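RNA-dependent RNA Polymerase (Bombyx mori cytoplasmic polyhedrosis virus, PDB 6TZ0) catalyses RNA-templated RNA synthesis, transcribing the double-stranded viral genome conservatively into plus strands and making the complementary minus strands during genome replication. Local coordinates at the interface of chains A and B. Residues are numbered along the deposited sequence; one frame, centred on the assembly and turned at random. Chains: chain A, RNA-dependent RNA Polymerase; chain B, Viral structural protein 4.

Contact 1: the interface of chains A and B. Residues chain A 365-368, 558; chain B 453, 536-537.
The guanidinium of B:Arg536 carries the methyl group of A:Thr367 on one face, with CG2 lying 3.5 Å above the plane of the guanidinium and offset toward its rim. The nearest of the flat atoms is NH1, at 3.6 Å from that CG2; across this contact the guanidinium offers a face, with no polar partner from the chain A side of the patch within bonding reach. The guanidinium gets there on an outstretched chain: CG is anti to the backbone N (chi1 -175°) and the chain stays extended to NE, crossing the threonine at a slant. The torsion of A:Thr367 (chi1 56°) complements this, since it sets CG2 anti to the carbonyl carbon and pointing at chain B.

The same methyl is approached by CD2 of B:Leu537 at 3.8 Å, and by the amide ND2 of B:Asn453 at 3.9 Å. It thus sits among an arginine plane, a leucine branch and an amide tip. B:Leu537 has a second use for its fork, because CD1 meets CD1 of A:Leu365 tip to tip at 4.0 Å, the two side chains crossing at about a right angle.

Helix 524-537 of chain B ends here. The carbonyl O of B:Leu537 looks toward ND2 of A:Asn558 at 3.7 Å, too far for a hydrogen bond, although the partial charges of the helix end may favour an amide nearby. The aliphatic start of A:Arg368 lies beside the carbonyl of B:Arg536.

Shape rather than polar pairing therefore fits the polymerase segment 365-368 to a helix end of Viral structural protein 4, and the patch probably contributes to seating that partner on the polymerase.

Contact 2: the interface of chains A and B. Residues chain A 557, 616-617, 634; chain B 492, 495-496, 504, 542.
A:Glu634 meets B:Asp495 and B:His542 in a small, mainly polar patch between the polymerase and Viral structural protein 4, which probably contributes to holding the two proteins together in the transcribing particle. A long, bent backbone hydrogen bond runs from N of A:Glu634 to the carbonyl O of B:Asp495 (3.3 Å). The donor stands 44° out of the carbonyl plane, so it reaches the oxygen from above and away from a lone pair. The carbonyl oxygens of the same two residues also lie doubtfully close, which leaves the local fit uncertain.

The side chain of A:Glu634, bent at chi2, slides past B:His542 in the opposite direction. Its carboxylate lies at the edge of the imidazole with the two planes 81° apart, and NE2 of the ring gives a weak hydrogen bond to OE1 of the glutamate at 3.3 Å. The amide ND2 of B:Asn492 is another neighbour at the ring edge. One face of the ring is capped from within chain B by OG1 of B:Thr504, 4.1 Å above the plane of B:His542 and over its centre. The torsion of B:Thr504 serves both directions: with OG1 anti to the backbone N (chi1 168°), CG2 is left to face the amide of A:Gln617, whose CD is 3.9 Å from that methyl.

Two carboxylates also come together. OE1 of A:Glu634 is modelled 2.9 Å from OD2 of B:Asp495, a doubtful pair unless a proton is shared, and the nearby imidazole may ease the charge if it is protonated. The hydroxyl OG1 of A:Thr557 stands 3.6 Å from OD2 of B:Asp495, too long for a bond.

For the polymerase, the loop that follows strand 628-631 is probably held here against 3-10 helix 492-496 of its partner, with B:His542 lying between the glutamate and B:Thr504 of strand 504-507.

Contact 1: the interface of chains A and B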
# COMPACT_ATOMS: atom_id res chain seq x y z
N LEU A 365 7.21 25.11 11.57
CA LEU A 365 8.14 24.56 10.60
C LEU A 365 9.19 23.70 11.29
O LEU A 365 9.68 24.03 12.37
CB LEU A 365 8.81 25.70 9.85
CG LEU A 365 7.85 26.61 9.10
CD1 LEU A 365 8.61 27.77 8.53
CD2 LEU A 365 7.15 25.84 8.01
N VAL A 366 9.55 22.60 10.64
CA VAL A 366 10.56 21.68 11.14
C VAL A 366 11.89 22.03 10.47
O VAL A 366 11.95 22.19 9.25
CB VAL A 366 10.16 20.22 10.86
CG1 VAL A 366 11.24 19.27 11.27
CG2 VAL A 366 8.88 19.90 11.58
N THR A 367 12.93 22.20 11.27
CA THR A 367 14.23 22.59 10.75
C THR A 367 15.09 21.36 10.47
O THR A 367 14.62 20.22 10.48
CB THR A 367 14.91 23.55 11.72
OG1 THR A 367 15.00 22.95 13.01
CG2 THR A 367 14.12 24.84 11.80
N ARG A 368 16.38 21.58 10.21
CA ARG A 368 17.26 20.56 9.67
C ARG A 368 18.29 20.10 10.69
O ARG A 368 18.61 20.83 11.65
CB ARG A 368 17.96 21.11 8.42
CG ARG A 368 18.73 22.40 8.56
CD ARG A 368 20.21 22.23 8.66
NE ARG A 368 20.76 21.48 7.53
CZ ARG A 368 21.02 21.99 6.33
NH1 ARG A 368 20.76 23.26 6.06
NH2 ARG A 368 21.53 21.22 5.38
N ASN A 558 11.40 18.09 5.56
CA ASN A 558 12.18 18.12 6.78
C ASN A 558 11.72 17.09 7.79
O ASN A 558 12.52 16.61 8.60
CB ASN A 558 12.12 19.52 7.38
CG ASN A 558 12.80 20.55 6.53
OD1 ASN A 558 13.84 20.28 5.95
ND2 ASN A 558 12.23 21.73 6.45
N ASN B 453 10.74 32.00 12.25
CA ASN B 453 9.88 30.92 11.76
C ASN B 453 8.43 31.13 12.17
O ASN B 453 7.52 30.74 11.44
CB ASN B 453 10.37 29.57 12.26
CG ASN B 453 11.65 29.13 11.61
OD1 ASN B 453 11.89 29.44 10.45
ND2 ASN B 453 12.46 28.38 12.33
N ARG B 536 18.75 27.36 7.58
CA ARG B 536 18.21 26.48 8.61
C ARG B 536 16.91 25.82 8.17
O ARG B 536 16.54 24.77 8.70
CB ARG B 536 18.05 27.28 9.91
CG ARG B 536 17.61 26.52 11.15
CD ARG B 536 17.75 27.38 12.39
NE ARG B 536 17.28 26.73 13.60
CZ ARG B 536 16.08 26.91 14.12
NH1 ARG B 536 15.23 27.74 13.55
NH2 ARG B 536 15.72 26.27 15.23
N LEU B 537 16.22 26.38 7.18
CA LEU B 537 15.03 25.72 6.66
C LEU B 537 15.22 25.00 5.33
O LEU B 537 14.27 24.40 4.84
CB LEU B 537 13.90 26.74 6.51
CG LEU B 537 13.32 27.33 7.78
CD1 LEU B 537 12.37 28.41 7.37
CD2 LEU B 537 12.63 26.24 8.57

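Contact 2: the interface of chains A and B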
# COMPACT_ATOMS: atom_id res chain seq x y z
N THR A 557 9.22 17.65 3.91
CA THR A 557 10.52 17.11 3.52
C THR A 557 11.46 17.06 4.72
O THR A 557 12.20 16.08 4.92
CB THR A 557 11.10 17.97 2.40
OG1 THR A 557 10.08 18.22 1.43
CG2 THR A 557 12.20 17.23 1.69
N SER A 616 14.71 13.39 -3.66
CA SER A 616 13.38 13.09 -3.15
C SER A 616 12.34 13.85 -3.96
O SER A 616 12.38 15.09 -4.02
CB SER A 616 13.27 13.45 -1.67
OG SER A 616 13.41 14.84 -1.50
N GLN A 617 11.40 13.12 -4.56
CA GLN A 617 10.30 13.72 -5.30
C GLN A 617 9.06 12.90 -5.02
O GLN A 617 9.00 11.72 -5.36
CB GLN A 617 10.59 13.75 -6.80
CG GLN A 617 9.59 14.56 -7.56
CD GLN A 617 9.75 16.04 -7.31
OE1 GLN A 617 10.86 16.56 -7.37
NE2 GLN A 617 8.66 16.71 -7.01
N GLU A 634 4.37 19.12 -3.84
CA GLU A 634 5.34 18.21 -3.25
C GLU A 634 5.34 18.36 -1.73
O GLU A 634 4.99 19.41 -1.19
CB GLU A 634 6.73 18.47 -3.84
CG GLU A 634 7.71 17.31 -3.77
CD GLU A 634 8.53 17.30 -2.50
OE1 GLU A 634 8.77 18.40 -1.96
OE2 GLU A 634 8.94 16.21 -2.04
N ASN B 492 12.38 24.59 1.75
CA ASN B 492 11.62 23.42 1.32
C ASN B 492 10.19 23.38 1.85
O ASN B 492 9.42 22.54 1.38
CB ASN B 492 12.31 22.13 1.73
CG ASN B 492 13.61 21.91 1.01
OD1 ASN B 492 14.66 21.79 1.64
ND2 ASN B 492 13.56 21.87 -0.31
N ASP B 495 7.25 23.81 -0.67
CA ASP B 495 6.83 22.74 -1.57
C ASP B 495 5.33 22.50 -1.49
O ASP B 495 4.73 22.06 -2.47
CB ASP B 495 7.58 21.46 -1.24
CG ASP B 495 9.03 21.52 -1.61
OD1 ASP B 495 9.36 22.24 -2.58
OD2 ASP B 495 9.85 20.86 -0.94
N ALA B 496 4.73 22.76 -0.34
CA ALA B 496 3.28 22.68 -0.19
C ALA B 496 2.58 23.94 -0.67
O ALA B 496 1.34 24.00 -0.62
CB ALA B 496 2.93 22.42 1.28
N THR B 504 11.45 19.67 -9.01
CA THR B 504 12.07 20.69 -8.19
C THR B 504 13.53 20.33 -7.93
O THR B 504 13.83 19.20 -7.53
CB THR B 504 11.29 20.91 -6.88
OG1 THR B 504 12.06 21.71 -5.97
CG2 THR B 504 10.87 19.63 -6.23
N HIS B 542 16.53 17.88 -2.28
CA HIS B 542 16.20 17.72 -3.69
C HIS B 542 17.48 17.59 -4.50
O HIS B 542 18.59 17.73 -3.96
CB HIS B 542 15.35 18.88 -4.19
CG HIS B 542 13.98 18.91 -3.58
ND1 HIS B 542 13.66 19.74 -2.53
CD2 HIS B 542 12.89 18.15 -3.81
CE1 HIS B 542 12.40 19.53 -2.18
NE2 HIS B 542 11.92 18.56 -2.94

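Contact 1 and contact 2 adjoin each other, with the centres of their C-alpha atoms about 13 Å apart. On the polymerase side they share helix 557-573, whose opening residues A:Thr557 and A:Asn558 face contact 2 and contact 1 respectively. On the partner side a short connection joins them: B:Leu537 closes helix 524-537 in contact 1, and B:His542 follows soon after, just ahead of strand 543-545, in contact 2. An apolar fit and a polar cluster may thus act together as one larger area of contact between the two proteins.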